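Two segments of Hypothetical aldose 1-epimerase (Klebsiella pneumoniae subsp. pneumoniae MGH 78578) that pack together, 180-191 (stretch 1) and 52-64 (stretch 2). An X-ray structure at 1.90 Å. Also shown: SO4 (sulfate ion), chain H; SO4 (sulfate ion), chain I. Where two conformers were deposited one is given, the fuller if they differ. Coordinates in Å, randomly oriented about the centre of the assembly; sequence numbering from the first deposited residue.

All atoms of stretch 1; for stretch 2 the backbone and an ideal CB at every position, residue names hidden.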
ATOM      1  N   GLU A 180     -12.216 -20.969 -10.526  1.00 28.38           N
ATOM      2  CA  GLU A 180     -11.906 -22.408 -10.483  1.00 28.84           C
ATOM      3  C   GLU A 180     -11.163 -22.835 -11.731  1.00 30.33           C
ATOM      4  O   GLU A 180     -11.605 -22.554 -12.856  1.00 29.20           O
ATOM      5  CB  GLU A 180     -13.164 -23.287 -10.302  1.00 32.13           C
ATOM      6  CG  GLU A 180     -12.818 -24.764 -10.054  1.00 32.88           C
ATOM      7  CD  GLU A 180     -14.046 -25.661  -9.769  1.00 36.44           C
ATOM      8  OE1 GLU A 180     -14.819 -25.979 -10.695  1.00 43.09           O
ATOM      9  OE2 GLU A 180     -14.195 -26.071  -8.610  1.00 45.64           O
ATOM     10  N   LEU A 181     -10.020 -23.466 -11.515  1.00 27.01           N
ATOM     11  CA  LEU A 181      -9.244 -24.118 -12.567  1.00 26.87           C
ATOM     12  C   LEU A 181      -9.344 -25.633 -12.378  1.00 26.27           C
ATOM     13  O   LEU A 181      -9.244 -26.125 -11.249  1.00 28.38           O
ATOM     14  CB  LEU A 181      -7.825 -23.598 -12.572  1.00 25.15           C
ATOM     15  CG  LEU A 181      -6.835 -24.236 -13.546  1.00 27.37           C
ATOM     16  CD1 LEU A 181      -5.749 -23.209 -13.943  1.00 31.56           C
ATOM     17  CD2 LEU A 181      -6.222 -25.519 -12.941  1.00 29.57           C
ATOM     18  N   ARG A 182      -9.568 -26.356 -13.477  1.00 28.69           N
ATOM     19  CA  ARG A 182      -9.688 -27.814 -13.459  1.00 27.10           C
ATOM     20  C   ARG A 182      -8.650 -28.400 -14.403  1.00 28.09           C
ATOM     21  O   ARG A 182      -8.475 -27.932 -15.537  1.00 27.91           O
ATOM     22  CB  ARG A 182     -11.064 -28.248 -13.902  1.00 27.49           C
ATOM     23  CG  ARG A 182     -12.172 -27.612 -13.143  1.00 27.70           C
ATOM     24  CD  ARG A 182     -13.512 -28.287 -13.503  1.00 33.88           C
ATOM     25  NE  ARG A 182     -14.615 -27.552 -12.896  1.00 39.22           N
ATOM     26  CZ  ARG A 182     -15.898 -27.818 -13.086  1.00 43.36           C
ATOM     27  NH1 ARG A 182     -16.274 -28.806 -13.894  1.00 45.69           N
ATOM     28  NH2 ARG A 182     -16.808 -27.067 -12.479  1.00 45.38           N
ATOM     29  N   TYR A 183      -7.939 -29.412 -13.930  1.00 27.03           N
ATOM     30  CA  TYR A 183      -6.894 -30.038 -14.730  1.00 25.08           C
ATOM     31  C   TYR A 183      -6.864 -31.535 -14.478  1.00 25.19           C
ATOM     32  O   TYR A 183      -6.815 -31.953 -13.332  1.00 26.69           O
ATOM     33  CB  TYR A 183      -5.527 -29.401 -14.405  1.00 24.36           C
ATOM     34  CG  TYR A 183      -4.424 -30.091 -15.172  1.00 23.72           C
ATOM     35  CD1 TYR A 183      -4.385 -30.016 -16.566  1.00 25.34           C
ATOM     36  CD2 TYR A 183      -3.435 -30.797 -14.535  1.00 27.20           C
ATOM     37  CE1 TYR A 183      -3.413 -30.680 -17.312  1.00 27.71           C
ATOM     38  CE2 TYR A 183      -2.453 -31.479 -15.276  1.00 27.24           C
ATOM     39  CZ  TYR A 183      -2.452 -31.418 -16.670  1.00 27.28           C
ATOM     40  OH  TYR A 183      -1.465 -32.102 -17.377  1.00 30.18           O
ATOM     41  N   VAL A 184      -6.916 -32.332 -15.554  1.00 24.77           N
ATOM     42  CA  VAL A 184      -6.774 -33.766 -15.476  1.00 26.46           C
ATOM     43  C   VAL A 184      -5.274 -34.089 -15.688  1.00 27.67           C
ATOM     44  O   VAL A 184      -4.685 -33.761 -16.722  1.00 27.91           O
ATOM     45  CB  VAL A 184      -7.635 -34.519 -16.509  1.00 30.19           C
ATOM     46  CG1 VAL A 184      -7.367 -36.034 -16.419  1.00 30.61           C
ATOM     47  CG2 VAL A 184      -9.092 -34.226 -16.302  1.00 29.79           C
ATOM     48  N   PRO A 185      -4.642 -34.738 -14.696  1.00 28.82           N
ATOM     49  CA  PRO A 185      -3.230 -35.073 -14.831  1.00 29.48           C
ATOM     50  C   PRO A 185      -2.883 -35.758 -16.132  1.00 28.99           C
ATOM     51  O   PRO A 185      -3.602 -36.637 -16.564  1.00 28.88           O
ATOM     52  CB  PRO A 185      -3.002 -36.004 -13.639  1.00 30.56           C
ATOM     53  CG  PRO A 185      -3.793 -35.390 -12.593  1.00 29.73           C
ATOM     54  CD  PRO A 185      -5.100 -34.981 -13.314  1.00 29.06           C
ATOM     55  N   GLY A 186      -1.821 -35.309 -16.789  1.00 29.07           N
ATOM     56  CA  GLY A 186      -1.436 -35.863 -18.107  1.00 31.22           C
ATOM     57  C   GLY A 186      -2.064 -35.201 -19.338  1.00 32.11           C
ATOM     58  O   GLY A 186      -1.606 -35.415 -20.461  1.00 33.02           O
ATOM     59  N   SER A 187      -3.099 -34.404 -19.127  1.00 31.66           N
ATOM     60  CA  SER A 187      -3.805 -33.723 -20.200  1.00 28.97           C
ATOM     61  C   SER A 187      -2.978 -32.559 -20.748  1.00 28.20           C
ATOM     62  O   SER A 187      -2.134 -31.982 -20.037  1.00 27.93           O
ATOM     63  CB  SER A 187      -5.132 -33.122 -19.665  1.00 27.37           C
ATOM     64  OG  SER A 187      -5.886 -32.577 -20.767  1.00 36.72           O
ATOM     65  N   ASN A 188      -3.281 -32.152 -21.976  1.00 26.46           N
ATOM     66  CA  ASN A 188      -2.693 -30.937 -22.545  1.00 28.39           C
ATOM     67  C   ASN A 188      -3.668 -29.741 -22.445  1.00 31.05           C
ATOM     68  O   ASN A 188      -3.416 -28.713 -23.055  1.00 31.66           O
ATOM     69  CB  ASN A 188      -2.260 -31.145 -24.031  1.00 30.96           C
ATOM     70  CG  ASN A 188      -3.424 -31.387 -24.957  1.00 36.44           C
ATOM     71  OD1 ASN A 188      -4.477 -31.862 -24.508  1.00 34.20           O
ATOM     72  ND2 ASN A 188      -3.252 -31.088 -26.274  1.00 31.31           N
ATOM     73  N   SER A 189      -4.791 -29.887 -21.737  1.00 30.82           N
ATOM     74  CA  SER A 189      -5.702 -28.787 -21.555  1.00 27.76           C
ATOM     75  C   SER A 189      -6.072 -28.586 -20.102  1.00 29.66           C
ATOM     76  O   SER A 189      -5.937 -29.492 -19.278  1.00 28.21           O
ATOM     77  CB  SER A 189      -6.989 -28.989 -22.361  1.00 29.03           C
ATOM     78  OG  SER A 189      -7.740 -30.040 -21.800  1.00 31.87           O
ATOM     79  N   PHE A 190      -6.535 -27.379 -19.790  1.00 27.89           N
ATOM     80  CA  PHE A 190      -7.109 -27.086 -18.475  1.00 28.30           C
ATOM     81  C   PHE A 190      -8.325 -26.209 -18.736  1.00 28.67           C
ATOM     82  O   PHE A 190      -8.456 -25.672 -19.820  1.00 27.42           O
ATOM     83  CB  PHE A 190      -6.132 -26.406 -17.514  1.00 26.43           C
ATOM     84  CG  PHE A 190      -5.683 -25.047 -17.926  1.00 26.07           C
ATOM     85  CD1 PHE A 190      -4.488 -24.876 -18.657  1.00 24.80           C
ATOM     86  CD2 PHE A 190      -6.410 -23.927 -17.554  1.00 26.60           C
ATOM     87  CE1 PHE A 190      -4.072 -23.617 -19.025  1.00 30.03           C
ATOM     88  CE2 PHE A 190      -5.996 -22.669 -17.925  1.00 28.85           C
ATOM     89  CZ  PHE A 190      -4.820 -22.509 -18.625  1.00 26.33           C
ATOM     90  N   SER A 191      -9.220 -26.101 -17.759  1.00 27.50           N
ATOM     91  CA  SER A 191     -10.401 -25.272 -17.956  1.00 28.31           C
ATOM     92  C   SER A 191     -10.596 -24.369 -16.754  1.00 30.80           C
ATOM     93  O   SER A 191     -10.128 -24.673 -15.656  1.00 28.86           O
ATOM     94  CB  SER A 191     -11.637 -26.140 -18.206  1.00 33.91           C
ATOM     95  OG  SER A 191     -11.888 -26.954 -17.079  1.00 37.45           O
ATOM     96  N   UNK A  52       1.253 -24.261  -7.445  1.00 24.29           N
ATOM     97  CA  UNK A  52       1.643 -24.946  -8.649  1.00 26.17           C
ATOM     98  C   UNK A  52       1.197 -26.401  -8.681  1.00 26.95           C
ATOM     99  O   UNK A  52       1.423 -27.150  -7.721  1.00 27.68           O
ATOM    100  CB  UNK A  52       3.162 -24.866  -8.812  1.00 26.17           C
ATOM    101  N   UNK A  53       0.612 -26.817  -9.794  1.00 27.38           N
ATOM    102  CA  UNK A  53       0.422 -28.224 -10.091  1.00 25.38           C
ATOM    103  C   UNK A  53       1.640 -28.665 -10.922  1.00 28.17           C
ATOM    104  O   UNK A  53       1.826 -28.183 -12.037  1.00 25.71           O
ATOM    105  CB  UNK A  53      -0.896 -28.472 -10.828  1.00 25.38           C
ATOM    106  N   UNK A  54       2.474 -29.542 -10.365  1.00 26.74           N
ATOM    107  CA  UNK A  54       3.638 -30.059 -11.087  1.00 30.65           C
ATOM    108  C   UNK A  54       3.265 -31.413 -11.674  1.00 34.16           C
ATOM    109  O   UNK A  54       2.856 -32.304 -10.944  1.00 35.76           O
ATOM    110  CB  UNK A  54       4.860 -30.173 -10.174  1.00 30.65           C
ATOM    111  N   UNK A  55       3.426 -31.581 -12.975  1.00 38.31           N
ATOM    112  CA  UNK A  55       3.151 -32.847 -13.639  0.50 41.49           C
ATOM    113  C   UNK A  55       4.445 -33.493 -14.127  1.00 46.39           C
ATOM    114  O   UNK A  55       5.370 -32.786 -14.568  1.00 47.76           O
ATOM    115  CB  UNK A  55       2.187 -32.638 -14.808  0.50 41.49           C
ATOM    116  N   UNK A  56       4.512 -34.819 -14.084  1.00 50.22           N
ATOM    117  CA  UNK A  56       5.666 -35.482 -14.672  1.00 54.43           C
ATOM    118  C   UNK A  56       5.572 -35.392 -16.215  1.00 53.66           C
ATOM    119  O   UNK A  56       6.514 -34.907 -16.839  1.00 60.43           O
ATOM    120  CB  UNK A  56       5.743 -36.938 -14.208  1.00 54.43           C
ATOM    121  N   UNK A  57       4.403 -35.749 -16.785  1.00 45.73           N
ATOM    122  CA  UNK A  57       4.167 -35.909 -18.211  0.50 44.74           C
ATOM    123  C   UNK A  57       2.951 -35.094 -18.697  1.00 43.37           C
ATOM    124  O   UNK A  57       2.187 -35.572 -19.509  1.00 44.91           O
ATOM    125  CB  UNK A  57       3.967 -37.391 -18.534  0.50 44.74           C
ATOM    126  N   UNK A  58       2.734 -33.908 -18.156  1.00 33.67           N
ATOM    127  CA  UNK A  58       1.573 -33.123 -18.505  1.00 33.13           C
ATOM    128  C   UNK A  58       1.908 -31.669 -18.422  1.00 31.86           C
ATOM    129  O   UNK A  58       3.015 -31.287 -18.765  1.00 31.99           O
ATOM    130  CB  UNK A  58       0.385 -33.455 -17.600  1.00 33.13           C
ATOM    131  N   UNK A  59       0.954 -30.880 -17.941  1.00 28.64           N
ATOM    132  CA  UNK A  59       1.141 -29.456 -17.789  1.00 28.47           C
ATOM    133  C   UNK A  59       1.598 -29.129 -16.371  1.00 30.18           C
ATOM    134  O   UNK A  59       1.034 -29.642 -15.388  1.00 30.38           O
ATOM    135  CB  UNK A  59      -0.150 -28.708 -18.126  1.00 28.47           C
ATOM    136  N   UNK A  60       2.548 -28.208 -16.273  1.00 27.68           N
ATOM    137  CA  UNK A  60       2.922 -27.644 -14.995  1.00 26.04           C
ATOM    138  C   UNK A  60       2.266 -26.267 -14.964  1.00 27.90           C
ATOM    139  O   UNK A  60       2.495 -25.420 -15.849  1.00 26.89           O
ATOM    140  CB  UNK A  60       4.439 -27.576 -14.810  1.00 26.04           C
ATOM    141  N   UNK A  61       1.372 -26.076 -13.999  1.00 25.16           N
ATOM    142  CA  UNK A  61       0.528 -24.898 -13.973  1.00 23.75           C
ATOM    143  C   UNK A  61       0.775 -24.110 -12.709  1.00 24.11           C
ATOM    144  O   UNK A  61       0.594 -24.654 -11.586  1.00 24.64           O
ATOM    145  CB  UNK A  61      -0.949 -25.282 -14.085  1.00 23.75           C
ATOM    146  N   UNK A  62       1.170 -22.848 -12.865  1.00 22.83           N
ATOM    147  CA  UNK A  62       1.494 -21.985 -11.728  1.00 24.50           C
ATOM    148  C   UNK A  62       0.533 -20.871 -11.673  1.00 25.77           C
ATOM    149  O   UNK A  62       0.331 -20.174 -12.674  1.00 27.58           O
ATOM    150  CB  UNK A  62       2.923 -21.444 -11.806  1.00 24.50           C
ATOM    151  N   UNK A  63      -0.064 -20.682 -10.506  1.00 25.90           N
ATOM    152  CA  UNK A  63      -0.963 -19.538 -10.301  1.00 23.79           C
ATOM    153  C   UNK A  63      -0.585 -18.825  -9.018  1.00 25.17           C
ATOM    154  O   UNK A  63       0.172 -19.364  -8.239  1.00 24.51           O
ATOM    155  CB  UNK A  63      -2.426 -19.984 -10.253  1.00 23.79           C
ATOM    156  N   UNK A  64      -1.101 -17.619  -8.811  1.00 26.46           N
ATOM    157  CA  UNK A  64      -0.814 -16.851  -7.615  1.00 25.51           C
ATOM    158  C   UNK A  64      -2.076 -16.469  -6.846  1.00 23.17           C
ATOM    159  O   UNK A  64      -2.832 -15.613  -7.302  1.00 25.20           O
ATOM    160  CB  UNK A  64      -0.032 -15.590  -7.987  1.00 25.51           C
TER
HETATM  161  S   SO4 H 508     -14.520 -29.415 -17.954  1.00 79.81           S
HETATM  162  O1  SO4 H 508     -13.670 -30.239 -18.820  1.00 78.43           O
HETATM  163  O2  SO4 H 508     -15.918 -29.829 -18.008  1.00 84.10           O
HETATM  164  O3  SO4 H 508     -14.056 -29.555 -16.578  1.00 87.17           O
HETATM  165  O4  SO4 H 508     -14.454 -28.016 -18.395  1.00 81.68           O
HETATM  166  S   SO4 I 509     -19.236 -30.806 -12.248  1.00 74.79           S
HETATM  167  O1  SO4 I 509     -18.477 -31.321 -13.389  1.00 78.63           O
HETATM  168  O2  SO4 I 509     -20.648 -31.079 -12.472  1.00 86.35           O
HETATM  169  O3  SO4 I 509     -18.833 -31.506 -11.040  1.00 65.63           O
HETATM  170  O4  SO4 I 509     -19.125 -29.359 -12.138  1.00 71.04           O

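Stretch 2 is a hairpin whose first strand, 52-55, runs nearly parallel to strand 180-183 of stretch 1 (7°), with the two axes more than 10 Å apart. Alternation decides which positions fill the gap.

Position 52 has nothing of stretch 1 near its ideal CB, so many residues would do; it is Thr52. At 53 CA-to-CB points toward stretch 1, with its ideal CB 5.1 Å from Tyr183 CD2 and the Leu181 side chain beyond. A medium or long aliphatic chain suits this. Ile53 extends CD1 to 4.2 Å from both Leu181 CD2 and Tyr183 CB.

Position 54 is out of reach and leaves the choice open: His54. At 55 the CB points toward stretch 1 and lies 4.5 Å from Tyr183 OH, so a small residue, perhaps polar, would fit. Ser55 places OG at the edge of the tyrosine ring, 3.6 Å from Tyr183 CE2, and donates from OG to the backbone O of position 59 (2.8 Å), tying the hairpin together.

Position 56 meets nothing of stretch 1, so many residues would do; Lys56 is poorly ordered. At 57 CA-to-CB points sideways, and many side chains are possible. The end of Asp57 comes nearer to Gly186, and one water donates to Asp57 O (2.6 Å) and Gly186 O (2.8 Å).

Position 58 is the most restrictive. Its phi/psi of -148/-142 is unusual for a residue with a side chain, and an ideal CB would lie 2.3 Å from Tyr183 OH and 3.0 Å from Gly186 N, both clashes. Glycine is called for, and Gly58 lets its CA approach Gly186 CA to 4.1 Å.

At 59 the backbone N points straight at Tyr183 OH, and the CB points toward Tyr183, Ser187 O and Phe190. A branched aliphatic chain suits it. Leu59 donates from N to Tyr183 OH (2.8 Å, 174°), which donates to Ser187 O (2.7 Å); Leu59 CD1 reaches the phenylalanine ring edge, 4.0 Å from Phe190 CD1.

Position 60 points away and tolerates polar residues; Thr60 OG1 accepts a weak bond from Ser55 N (3.4 Å). At 61 the CB points toward stretch 1, favouring a bulky aliphatic residue. Ile61 lays CD1 over the Tyr183 ring face, 4.1 Å from its centroid, a CH-pi contact; its CG2 lies 4.0 Å from Leu181 CD1.

Position 62, out of reach, suits many residues: Thr62. Position 63 points toward Leu181 across 9.7 Å between CA atoms, so a long apolar chain could reach across; Leu63 CD2 comes within 4.5 Å of Leu181 CD1. Position 64, beyond contact, is equally unconstrained: Ser64.

Stretch 2 (52-64) TIHSKDGLTITLS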
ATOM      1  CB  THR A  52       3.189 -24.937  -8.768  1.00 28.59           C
ATOM      2  OG1 THR A  52       3.684 -23.577  -8.642  1.00 26.95           O
ATOM      3  CG2 THR A  52       3.600 -25.544 -10.121  1.00 27.54           C
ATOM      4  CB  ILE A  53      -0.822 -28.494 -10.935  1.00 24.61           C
ATOM      5  CG1 ILE A  53      -2.083 -28.049 -10.173  1.00 28.02           C
ATOM      6  CG2 ILE A  53      -0.822 -30.031 -11.336  1.00 25.91           C
ATOM      7  CD1 ILE A  53      -3.401 -28.038 -11.052  1.00 30.31           C
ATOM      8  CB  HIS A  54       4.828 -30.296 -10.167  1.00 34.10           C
ATOM      9  CG  HIS A  54       5.366 -29.068  -9.497  1.00 37.89           C
ATOM     10  ND1 HIS A  54       6.365 -28.286 -10.057  1.00 38.66           N
ATOM     11  CD2 HIS A  54       5.085 -28.511  -8.284  1.00 42.85           C
ATOM     12  CE1 HIS A  54       6.667 -27.301  -9.223  1.00 39.71           C
ATOM     13  NE2 HIS A  54       5.910 -27.412  -8.139  1.00 35.87           N
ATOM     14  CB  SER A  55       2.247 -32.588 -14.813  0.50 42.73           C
ATOM     15  OG  SER A  55       0.944 -32.269 -14.372  0.50 31.33           O
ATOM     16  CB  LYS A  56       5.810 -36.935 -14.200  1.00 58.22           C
ATOM     17  CG  LYS A  56       7.150 -37.578 -14.639  1.00 67.63           C
ATOM     18  CD  LYS A  56       7.510 -38.841 -13.836  1.00 78.24           C
ATOM     19  CE  LYS A  56       6.461 -39.942 -13.995  1.00 81.38           C
ATOM     20  NZ  LYS A  56       6.832 -41.210 -13.312  1.00 83.60           N
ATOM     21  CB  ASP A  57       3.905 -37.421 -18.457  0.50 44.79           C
ATOM     22  CG  ASP A  57       2.825 -37.993 -17.512  0.50 50.30           C
ATOM     23  OD1 ASP A  57       2.105 -37.193 -16.886  0.50 59.96           O
ATOM     24  OD2 ASP A  57       2.700 -39.220 -17.363  0.50 58.63           O
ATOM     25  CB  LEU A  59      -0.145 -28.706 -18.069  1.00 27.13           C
ATOM     26  CG  LEU A  59      -0.764 -28.764 -19.470  1.00 27.64           C
ATOM     27  CD1 LEU A  59      -2.030 -27.870 -19.523  1.00 27.03           C
ATOM     28  CD2 LEU A  59       0.302 -28.329 -20.496  1.00 23.18           C
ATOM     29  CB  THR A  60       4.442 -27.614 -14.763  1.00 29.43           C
ATOM     30  OG1 THR A  60       4.888 -28.958 -14.614  1.00 28.00           O
ATOM     31  CG2 THR A  60       4.778 -26.838 -13.429  1.00 26.88           C
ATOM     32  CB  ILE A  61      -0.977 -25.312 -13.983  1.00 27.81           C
ATOM     33  CG1 ILE A  61      -1.304 -26.136 -15.250  1.00 26.23           C
ATOM     34  CG2 ILE A  61      -1.875 -24.043 -13.814  1.00 25.06           C
ATOM     35  CD1 ILE A  61      -2.765 -26.770 -15.246  1.00 26.81           C
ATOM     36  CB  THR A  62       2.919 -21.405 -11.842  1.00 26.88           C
ATOM     37  OG1 THR A  62       3.844 -22.486 -11.930  1.00 30.40           O
ATOM     38  CG2 THR A  62       3.258 -20.519 -10.627  1.00 23.74           C
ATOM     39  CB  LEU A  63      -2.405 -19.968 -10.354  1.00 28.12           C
ATOM     40  CG  LEU A  63      -3.042 -20.960  -9.436  1.00 36.18           C
ATOM     41  CD1 LEU A  63      -3.374 -20.196  -8.126  1.00 30.90           C
ATOM     42  CD2 LEU A  63      -4.308 -21.520 -10.032  1.00 31.61           C
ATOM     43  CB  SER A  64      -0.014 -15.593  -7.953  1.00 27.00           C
ATOM     44  OG  SER A  64       0.165 -14.880  -6.750  1.00 25.37           O
TER
HETATM   45  O   HOH W   1       0.674 -37.001 -21.010  1.00 50.46           O
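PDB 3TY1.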